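Local structure of extracellular solute-binding protein family 5 (Brucella melitensis, 4ONY) at residues I108-R112 against R179-M183; K113-L119 against R167-F173; R350-S354 against W392-V396. The protein probably binds peptides or related solutes in the periplasm and delivers them to an ABC transporter for uptake. All blocks are in the same frame, centred on the assembly; numbering follows the deposited sequence.

Contact 1 (I108-R112 against R179-M183)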
loop_
_atom_site.group_PDB
_atom_site.type_symbol
_atom_site.label_atom_id
_atom_site.label_comp_id
_atom_site.label_asym_id
_atom_site.label_seq_id
_atom_site.Cartn_x
_atom_site.Cartn_y
_atom_site.Cartn_z
ATOM N N ILE A 108 16.224 19.827 -11.442
ATOM C CA ILE A 108 16.797 18.990 -10.398
ATOM C C ILE A 108 18.249 18.614 -10.715
ATOM O O ILE A 108 18.601 18.415 -11.865
ATOM C CB ILE A 108 15.944 17.724 -10.164
ATOM C CG1 ILE A 108 16.390 17.001 -8.884
ATOM C CG2 ILE A 108 15.999 16.772 -11.354
ATOM C CD1 ILE A 108 15.420 15.923 -8.432
ATOM N N ASP A 109 19.069 18.534 -9.683
ATOM C CA ASP A 109 20.453 18.071 -9.761
ATOM C C ASP A 109 20.501 16.598 -10.175
ATOM O O ASP A 109 19.792 15.784 -9.597
ATOM C CB ASP A 109 21.058 18.241 -8.357
ATOM C CG ASP A 109 22.523 17.891 -8.298
ATOM O OD1 ASP A 109 23.286 18.301 -9.193
ATOM O OD2 ASP A 109 22.911 17.131 -7.392
ATOM N N PRO A 110 21.348 16.231 -11.141
ATOM C CA PRO A 110 21.525 14.781 -11.437
ATOM C C PRO A 110 21.806 13.942 -10.193
ATOM O O PRO A 110 21.299 12.857 -10.064
ATOM C CB PRO A 110 22.744 14.759 -12.392
ATOM C CG PRO A 110 22.763 16.115 -13.016
ATOM C CD PRO A 110 22.221 17.070 -11.990
ATOM N N GLU A 111 22.617 14.469 -9.275
ATOM C CA GLU A 111 22.928 13.774 -8.025
ATOM C C GLU A 111 21.903 14.048 -6.930
ATOM O O GLU A 111 22.092 13.629 -5.813
ATOM C CB GLU A 111 24.350 14.112 -7.562
ATOM C CG GLU A 111 25.453 13.471 -8.428
ATOM C CD GLU A 111 25.325 11.943 -8.523
ATOM O OE1 GLU A 111 25.358 11.244 -7.495
ATOM O OE2 GLU A 111 25.160 11.417 -9.635
ATOM N N ARG A 112 20.839 14.793 -7.243
ATOM C CA ARG A 112 19.743 15.073 -6.307
ATOM C C ARG A 112 20.130 15.775 -4.996
ATOM O O ARG A 112 19.531 15.538 -3.967
ATOM C CB ARG A 112 18.932 13.821 -6.046
ATOM C CG ARG A 112 18.210 13.414 -7.333
ATOM C CD ARG A 112 17.087 12.417 -7.121
ATOM N NE ARG A 112 16.516 12.058 -8.392
ATOM C CZ ARG A 112 15.694 11.031 -8.607
ATOM N NH1 ARG A 112 15.322 10.215 -7.627
ATOM N NH2 ARG A 112 15.281 10.782 -9.822
ATOM N N ARG A 179 18.184 9.702 -2.594
ATOM C CA ARG A 179 17.669 9.949 -3.909
ATOM C C ARG A 179 16.153 9.987 -3.959
ATOM O O ARG A 179 15.605 10.692 -4.799
ATOM C CB ARG A 179 18.250 8.951 -4.907
ATOM C CG ARG A 179 19.722 9.266 -5.214
ATOM C CD ARG A 179 20.281 8.331 -6.269
ATOM N NE ARG A 179 19.589 8.532 -7.523
ATOM C CZ ARG A 179 19.773 9.549 -8.367
ATOM N NH1 ARG A 179 20.721 10.485 -8.180
ATOM N NH2 ARG A 179 19.032 9.598 -9.453
ATOM N N GLU A 180 15.473 9.284 -3.043
ATOM C CA GLU A 180 14.013 9.392 -2.940
ATOM C C GLU A 180 13.527 10.727 -2.339
ATOM O O GLU A 180 12.446 11.173 -2.665
ATOM C CB GLU A 180 13.455 8.254 -2.075
ATOM C CG GLU A 180 11.931 8.160 -2.048
ATOM C CD GLU A 180 11.374 7.586 -0.740
ATOM O OE1 GLU A 180 11.983 7.753 0.329
ATOM O OE2 GLU A 180 10.280 7.019 -0.788
ATOM N N PHE A 181 14.335 11.392 -1.509
ATOM C CA PHE A 181 13.846 12.550 -0.758
ATOM C C PHE A 181 13.218 13.679 -1.587
ATOM O O PHE A 181 12.167 14.217 -1.218
ATOM C CB PHE A 181 14.922 13.147 0.165
ATOM C CG PHE A 181 14.345 14.088 1.195
ATOM C CD1 PHE A 181 13.464 13.614 2.130
ATOM C CD2 PHE A 181 14.599 15.437 1.142
ATOM C CE1 PHE A 181 12.909 14.453 3.075
ATOM C CE2 PHE A 181 14.037 16.305 2.072
ATOM C CZ PHE A 181 13.193 15.800 3.050
ATOM N N PRO A 182 13.821 14.050 -2.720
ATOM C CA PRO A 182 13.157 15.084 -3.497
ATOM C C PRO A 182 11.784 14.688 -3.970
ATOM O O PRO A 182 10.939 15.560 -4.107
ATOM C CB PRO A 182 14.087 15.297 -4.696
ATOM C CG PRO A 182 15.410 14.804 -4.235
ATOM C CD PRO A 182 15.122 13.688 -3.282
ATOM N N MET A 183 11.552 13.395 -4.215
ATOM C CA MET A 183 10.210 12.918 -4.512
ATOM C C MET A 183 9.203 13.276 -3.406
ATOM O O MET A 183 8.020 13.489 -3.684
ATOM C CB MET A 183 10.150 11.395 -4.733
ATOM C CG MET A 183 11.180 10.822 -5.712
ATOM S SD MET A 183 11.050 11.460 -7.384
ATOM C CE MET A 183 9.468 10.782 -7.871
HETATM O O HOH W 1 22.446 10.797 -6.197
#

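Contact 2 (K113-L119 against R167-F173)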
loop_
_atom_site.group_PDB
_atom_site.type_symbol
_atom_site.label_atom_id
_atom_site.label_comp_id
_atom_site.label_asym_id
_atom_site.label_seq_id
_atom_site.Cartn_x
_atom_site.Cartn_y
_atom_site.Cartn_z
ATOM N N LYS A 113 21.096 16.692 -5.072
ATOM C CA LYS A 113 21.459 17.533 -3.933
ATOM C C LYS A 113 20.609 18.795 -3.839
ATOM O O LYS A 113 20.612 19.468 -2.795
ATOM C CB LYS A 113 22.936 17.904 -4.054
ATOM C CG LYS A 113 23.922 16.842 -3.524
ATOM C CD LYS A 113 25.098 16.515 -4.470
ATOM C CE LYS A 113 25.816 17.728 -5.117
ATOM N NZ LYS A 113 25.881 17.655 -6.629
ATOM N N TRP A 114 19.885 19.129 -4.899
ATOM C CA TRP A 114 18.893 20.230 -4.857
ATOM C C TRP A 114 17.772 19.973 -5.833
ATOM O O TRP A 114 17.945 19.185 -6.774
ATOM C CB TRP A 114 19.531 21.618 -5.173
ATOM C CG TRP A 114 20.211 21.686 -6.499
ATOM C CD1 TRP A 114 21.531 21.497 -6.742
ATOM C CD2 TRP A 114 19.602 21.934 -7.776
ATOM N NE1 TRP A 114 21.794 21.614 -8.082
ATOM C CE2 TRP A 114 20.632 21.888 -8.744
ATOM C CE3 TRP A 114 18.288 22.181 -8.198
ATOM C CZ2 TRP A 114 20.390 22.049 -10.110
ATOM C CZ3 TRP A 114 18.050 22.392 -9.562
ATOM C CH2 TRP A 114 19.096 22.316 -10.502
ATOM N N VAL A 115 16.622 20.617 -5.589
ATOM C CA VAL A 115 15.503 20.604 -6.520
ATOM C C VAL A 115 14.891 21.992 -6.517
ATOM O O VAL A 115 14.837 22.648 -5.484
ATOM C CB VAL A 115 14.462 19.489 -6.201
ATOM C CG1 VAL A 115 13.807 19.718 -4.852
ATOM C CG2 VAL A 115 13.379 19.400 -7.284
ATOM N N GLU A 116 14.458 22.456 -7.672
ATOM C CA GLU A 116 13.887 23.786 -7.793
ATOM C C GLU A 116 12.551 23.731 -8.559
ATOM O O GLU A 116 12.459 23.091 -9.585
ATOM C CB GLU A 116 14.889 24.738 -8.464
ATOM C CG GLU A 116 14.352 26.163 -8.684
ATOM C CD GLU A 116 15.455 27.164 -9.095
ATOM O OE1 GLU A 116 16.620 26.773 -9.223
ATOM O OE2 GLU A 116 15.200 28.369 -9.214
ATOM N N PHE A 117 11.536 24.392 -8.016
ATOM C CA PHE A 117 10.175 24.380 -8.552
ATOM C C PHE A 117 9.816 25.772 -8.941
ATOM O O PHE A 117 10.159 26.728 -8.214
ATOM C CB PHE A 117 9.192 23.929 -7.473
ATOM C CG PHE A 117 9.477 22.556 -6.932
ATOM C CD1 PHE A 117 9.035 21.413 -7.612
ATOM C CD2 PHE A 117 10.168 22.397 -5.741
ATOM C CE1 PHE A 117 9.289 20.136 -7.113
ATOM C CE2 PHE A 117 10.447 21.134 -5.263
ATOM C CZ PHE A 117 9.999 20.001 -5.934
ATOM N N THR A 118 9.122 25.911 -10.053
ATOM C CA THR A 118 8.576 27.187 -10.443
ATOM C C THR A 118 7.072 27.031 -10.450
ATOM O O THR A 118 6.547 26.159 -11.136
ATOM C CB THR A 118 9.111 27.626 -11.806
ATOM O OG1 THR A 118 10.533 27.587 -11.762
ATOM C CG2 THR A 118 8.636 29.034 -12.195
ATOM N N LEU A 119 6.406 27.851 -9.636
ATOM C CA LEU A 119 4.963 27.786 -9.473
ATOM C C LEU A 119 4.245 28.313 -10.707
ATOM O O LEU A 119 4.741 29.191 -11.410
ATOM C CB LEU A 119 4.510 28.601 -8.266
ATOM C CG LEU A 119 5.155 28.235 -6.918
ATOM C CD1 LEU A 119 4.652 29.165 -5.812
ATOM C CD2 LEU A 119 4.833 26.796 -6.593
ATOM N N ARG A 167 8.565 33.440 -8.792
ATOM C CA ARG A 167 7.727 32.298 -8.512
ATOM C C ARG A 167 8.531 31.012 -8.328
ATOM O O ARG A 167 7.952 29.934 -8.426
ATOM C CB ARG A 167 6.707 32.104 -9.629
ATOM C CG ARG A 167 5.847 33.318 -9.876
ATOM C CD ARG A 167 4.693 33.006 -10.759
ATOM N NE ARG A 167 5.137 32.274 -11.920
ATOM C CZ ARG A 167 5.716 32.825 -12.985
ATOM N NH1 ARG A 167 6.086 32.044 -13.997
ATOM N NH2 ARG A 167 5.926 34.147 -13.051
ATOM N N SER A 168 9.839 31.121 -8.055
ATOM C CA SER A 168 10.720 29.934 -7.937
ATOM C C SER A 168 11.266 29.700 -6.543
ATOM O O SER A 168 11.687 30.624 -5.866
ATOM C CB SER A 168 11.918 30.053 -8.862
ATOM O OG SER A 168 11.515 29.767 -10.166
ATOM N N VAL A 169 11.318 28.443 -6.154
ATOM C CA VAL A 169 11.826 28.058 -4.857
ATOM C C VAL A 169 12.757 26.870 -4.980
ATOM O O VAL A 169 12.439 25.878 -5.611
ATOM C CB VAL A 169 10.683 27.819 -3.856
ATOM C CG1 VAL A 169 9.723 26.691 -4.311
ATOM C CG2 VAL A 169 11.254 27.496 -2.503
ATOM N N ARG A 170 13.911 26.957 -4.349
ATOM C CA ARG A 170 14.906 25.894 -4.399
ATOM C C ARG A 170 15.165 25.273 -3.026
ATOM O O ARG A 170 15.354 25.981 -2.054
ATOM C CB ARG A 170 16.232 26.419 -4.967
ATOM C CG ARG A 170 17.299 25.337 -4.978
ATOM C CD ARG A 170 18.670 25.783 -5.475
ATOM N NE ARG A 170 18.670 25.988 -6.919
ATOM C CZ ARG A 170 19.667 25.660 -7.761
ATOM N NH1 ARG A 170 20.802 25.093 -7.321
ATOM N NH2 ARG A 170 19.542 25.916 -9.069
ATOM N N PHE A 171 15.159 23.946 -2.968
ATOM C CA PHE A 171 15.515 23.177 -1.761
ATOM C C PHE A 171 16.900 22.601 -1.987
ATOM O O PHE A 171 17.106 21.871 -2.960
ATOM C CB PHE A 171 14.542 21.994 -1.582
ATOM C CG PHE A 171 13.121 22.404 -1.327
ATOM C CD1 PHE A 171 12.307 22.834 -2.353
ATOM C CD2 PHE A 171 12.593 22.349 -0.056
ATOM C CE1 PHE A 171 10.989 23.210 -2.111
ATOM C CE2 PHE A 171 11.292 22.731 0.193
ATOM C CZ PHE A 171 10.490 23.174 -0.833
ATOM N N THR A 172 17.852 22.938 -1.136
ATOM C CA THR A 172 19.180 22.310 -1.170
ATOM C C THR A 172 19.307 21.340 -0.014
ATOM O O THR A 172 19.046 21.713 1.131
ATOM C CB THR A 172 20.283 23.373 -1.071
ATOM O OG1 THR A 172 20.065 24.354 -2.068
ATOM C CG2 THR A 172 21.696 22.755 -1.241
ATOM N N PHE A 173 19.691 20.102 -0.310
ATOM C CA PHE A 173 19.684 19.041 0.670
ATOM C C PHE A 173 21.031 18.837 1.329
ATOM O O PHE A 173 22.049 19.221 0.786
ATOM C CB PHE A 173 19.202 17.729 0.024
ATOM C CG PHE A 173 17.865 17.873 -0.646
ATOM C CD1 PHE A 173 16.761 18.274 0.100
ATOM C CD2 PHE A 173 17.731 17.710 -1.988
ATOM C CE1 PHE A 173 15.536 18.465 -0.496
ATOM C CE2 PHE A 173 16.496 17.875 -2.586
ATOM C CZ PHE A 173 15.393 18.249 -1.837
HETATM O O HOH W 2 5.622 28.978 -14.142
#

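Contact 3 (R350-S354 against W392-V396)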
loop_
_atom_site.group_PDB
_atom_site.type_symbol
_atom_site.label_atom_id
_atom_site.label_comp_id
_atom_site.label_asym_id
_atom_site.label_seq_id
_atom_site.Cartn_x
_atom_site.Cartn_y
_atom_site.Cartn_z
ATOM N N ARG A 350 -6.918 -16.282 -4.870
ATOM C CA ARG A 350 -5.833 -16.855 -5.601
ATOM C C ARG A 350 -4.660 -16.936 -4.662
ATOM O O ARG A 350 -4.442 -16.056 -3.801
ATOM C CB ARG A 350 -5.471 -15.993 -6.844
ATOM C CG ARG A 350 -5.308 -16.786 -8.156
ATOM C CD ARG A 350 -6.560 -16.840 -9.106
ATOM N NE ARG A 350 -7.795 -17.323 -8.444
ATOM C CZ ARG A 350 -9.002 -17.508 -9.021
ATOM N NH1 ARG A 350 -10.041 -17.894 -8.288
ATOM N NH2 ARG A 350 -9.196 -17.294 -10.315
ATOM N N ARG A 351 -3.845 -17.962 -4.870
ATOM C CA ARG A 351 -2.705 -18.200 -4.004
ATOM C C ARG A 351 -1.666 -17.083 -4.161
ATOM O O ARG A 351 -1.327 -16.695 -5.270
ATOM C CB ARG A 351 -2.023 -19.537 -4.368
ATOM C CG ARG A 351 -0.965 -19.963 -3.336
ATOM C CD ARG A 351 -1.572 -20.394 -2.003
ATOM N NE ARG A 351 -0.595 -20.488 -0.907
ATOM C CZ ARG A 351 0.029 -21.622 -0.502
ATOM N NH1 ARG A 351 -0.181 -22.784 -1.091
ATOM N NH2 ARG A 351 0.857 -21.571 0.526
ATOM N N THR A 352 -1.139 -16.602 -3.053
ATOM C CA THR A 352 -0.059 -15.622 -3.078
ATOM C C THR A 352 1.249 -16.412 -3.073
ATOM O O THR A 352 1.420 -17.350 -2.298
ATOM C CB THR A 352 -0.132 -14.706 -1.840
ATOM O OG1 THR A 352 -1.334 -13.910 -1.882
ATOM C CG2 THR A 352 1.078 -13.809 -1.787
ATOM N N GLN A 353 2.170 -16.028 -3.924
ATOM C CA GLN A 353 3.458 -16.705 -4.028
ATOM C C GLN A 353 4.698 -15.783 -3.762
ATOM O O GLN A 353 5.692 -16.273 -3.340
ATOM C CB GLN A 353 3.614 -17.288 -5.437
ATOM C CG GLN A 353 2.469 -18.171 -5.901
ATOM C CD GLN A 353 2.764 -18.771 -7.252
ATOM O OE1 GLN A 353 3.604 -19.615 -7.407
ATOM N NE2 GLN A 353 2.138 -18.233 -8.252
ATOM N N SER A 354 4.603 -14.498 -4.086
ATOM C CA SER A 354 5.710 -13.545 -4.039
ATOM C C SER A 354 5.384 -12.435 -3.033
ATOM O O SER A 354 4.206 -12.117 -2.838
ATOM C CB SER A 354 5.832 -12.894 -5.417
ATOM O OG SER A 354 6.742 -11.792 -5.465
ATOM N N TRP A 392 9.888 -22.625 -9.052
ATOM C CA TRP A 392 9.243 -22.766 -7.749
ATOM C C TRP A 392 7.814 -22.193 -7.715
ATOM O O TRP A 392 7.571 -21.072 -8.158
ATOM C CB TRP A 392 10.079 -22.062 -6.652
ATOM C CG TRP A 392 9.365 -22.123 -5.340
ATOM C CD1 TRP A 392 9.336 -23.184 -4.459
ATOM C CD2 TRP A 392 8.507 -21.123 -4.802
ATOM N NE1 TRP A 392 8.492 -22.891 -3.423
ATOM C CE2 TRP A 392 7.991 -21.623 -3.597
ATOM C CE3 TRP A 392 8.112 -19.858 -5.228
ATOM C CZ2 TRP A 392 7.117 -20.884 -2.795
ATOM C CZ3 TRP A 392 7.225 -19.115 -4.441
ATOM C CH2 TRP A 392 6.741 -19.622 -3.236
ATOM N N HIS A 393 6.902 -22.962 -7.139
ATOM C CA HIS A 393 5.597 -22.499 -6.705
ATOM C C HIS A 393 5.213 -23.271 -5.444
ATOM O O HIS A 393 5.643 -24.416 -5.241
ATOM C CB HIS A 393 4.515 -22.716 -7.784
ATOM C CG HIS A 393 4.939 -22.209 -9.123
ATOM N ND1 HIS A 393 4.811 -20.885 -9.489
ATOM C CD2 HIS A 393 5.600 -22.820 -10.136
ATOM C CE1 HIS A 393 5.327 -20.718 -10.694
ATOM N NE2 HIS A 393 5.830 -21.875 -11.097
ATOM N N PRO A 394 4.396 -22.643 -4.587
ATOM C CA PRO A 394 3.856 -23.397 -3.504
ATOM C C PRO A 394 3.072 -24.603 -4.062
ATOM O O PRO A 394 2.540 -24.517 -5.161
ATOM C CB PRO A 394 2.893 -22.412 -2.853
ATOM C CG PRO A 394 3.293 -21.070 -3.317
ATOM C CD PRO A 394 3.828 -21.296 -4.686
ATOM N N PRO A 395 2.974 -25.692 -3.293
ATOM C CA PRO A 395 2.142 -26.828 -3.710
ATOM C C PRO A 395 0.711 -26.471 -4.083
ATOM O O PRO A 395 0.069 -25.660 -3.398
ATOM C CB PRO A 395 2.094 -27.731 -2.465
ATOM C CG PRO A 395 3.135 -27.244 -1.571
ATOM C CD PRO A 395 3.442 -25.828 -1.903
ATOM N N VAL A 396 0.213 -27.101 -5.147
ATOM C CA VAL A 396 -1.201 -27.082 -5.509
ATOM C C VAL A 396 -1.723 -28.484 -5.197
ATOM O O VAL A 396 -1.234 -29.458 -5.746
ATOM C CB VAL A 396 -1.380 -26.739 -6.994
ATOM C CG1 VAL A 396 -2.849 -26.860 -7.439
ATOM C CG2 VAL A 396 -0.814 -25.328 -7.313
HETATM O O HOH W 3 -1.456 -23.428 -3.883
#

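Contact 1 (I108-R112 against R179-M183)
R112 and R179 lay their guanidinium groups one over the other, the planes 21° apart, while the two side chains run at about a right angle. NH2 of R179 sits over the centre of the R112 group, 3.7 Å from its NE. The stack brings two positive groups together, a cost probably offset by the carbonyls they bond to; R112 NH2 also donates to M21 O. NH1 of R112 donates to R179 O at 2.9 Å, coming from above the carbonyl plane, and the chain of R112, extended from CG to NE, gives it the reach. R179 instead bends at chi3 (64°), which turns its NH1 into line with P110 O, 3.1 Å away and in the guanidinium plane, an almost straight bond of 172°. That carbonyl belongs to a type I beta turn from D109 to R112, part of the loop of a beta hairpin between strands 97-108 and 114-119, and the arginines tie this turn to the segment leading into helix 181-187. Water 1 accepts from R179 NH1 and donates to E111 O and OE1; E111 OE2 forms a salt bridge with R535. The compact P182 ring packs its CG on R112 CB (4.1 Å) and its CB on I108 CD1 (4.0 Å).

Contact 2 (K113-L119 against R167-F173)
V115, F117, V169 and F171 fill the tightly packed side of this strand pair, with F173 at its end. CG1 of V115 meets CZ of F173 at 3.7 Å, put there by a first torsion that sets this methyl between the backbone N and the carbonyl carbon. The rings of F117 and F171 stand at 81° to each other, with CD2 of F117 3.8 Å from CE1 of F171. Large apolar groups suit this face because helix 181-187 covers it, P182 and I185 lying against the phenylalanines.

The other face, carrying W114, E116, T118, S168 and R170, is mixed, mostly polar, and partly exposed. Here R170 spreads its guanidinium flat over the W114 indole, the planes 15° apart and CZ of R170 3.8 Å from the centroid of the six-membered ring, a cation-pi stack. Its NE and NH2 both grip OE1 of E116, NH2 at 3.0 Å, so the group is held by its edge as well as its face; OE2 of E116 bonds to T164. OG1 of T118 and OG of S168 share a hydrogen bond of 2.9 Å. At the far end, R167 NE donates to L119 O at 3.1 Å, and water 2 links that oxygen to R167 NH1.

Backbone bonds such as F171 N to V115 O (2.8 Å) join the two segments as neighbouring strands of an antiparallel sheet backed on its apolar face by a helix.

Contact 3 (R350-S354 against W392-V396)
Q353 and H393 make the one direct hydrogen bond between the two segments: ND1 of the histidine donates to OE1 of the glutamine at 2.7 Å, with 151° at the hydrogen. OE1 lies in the imidazole plane, and the N-H meets a lone pair of the amide oxygen in the carbonyl plane, although amide and ring are turned 43° apart. Extended beyond CG (chi2 -176°), Q353 can bring its amide across to the loop. A second polar link is indirect. Water 3 accepts a hydrogen bond from R351 NH1 (3.1 Å) and lies within bonding distance of P395 O, while NH2 of the arginine is bonded to P559 O.

Nonpolar and face contacts centre on P394, whose rigid ring offers carbon to both neighbours. CB of P394 lies over one face of the R351 guanidinium, 3.6 Å from NH1, offset toward its rim; CD of P394 packs against CG of Q353 at 3.6 Å. W392 presents the edge of its indole to the backbone, CZ3 standing 3.4 Å from Q353 O.

The contact joins the loop between helices 385-389 and 404-416 to the chain leaving strand 350-351, an outermost strand of a mixed sheet paired with strand 557-562, while helix 337-344 touches R351 through F337.

In the fold
Contacts 1 and 2 form one continuous unit, their centres 11 Å apart. Contact 2 is nested within the chain loop that contact 1 closes, and strand 168-173 leads on to helix 181-187. They touch directly: D109 N lies 3.2 Å from W114 O, a probable hydrogen bond, and the rings of F181 and F173 meet. Contact 3 comes later in the chain and involves the end strand of another sheet; its centre is about 38 Å from that of contact 1 and 46 Å from that of contact 2, with contacts 2 and 3 on opposite sides of the chain's centre. The bound 1-ethoxy-2-(2-ethoxyethoxy)ethane lies beside Q222, Q225, R226, Y256 and Y257, none of them part of any contact.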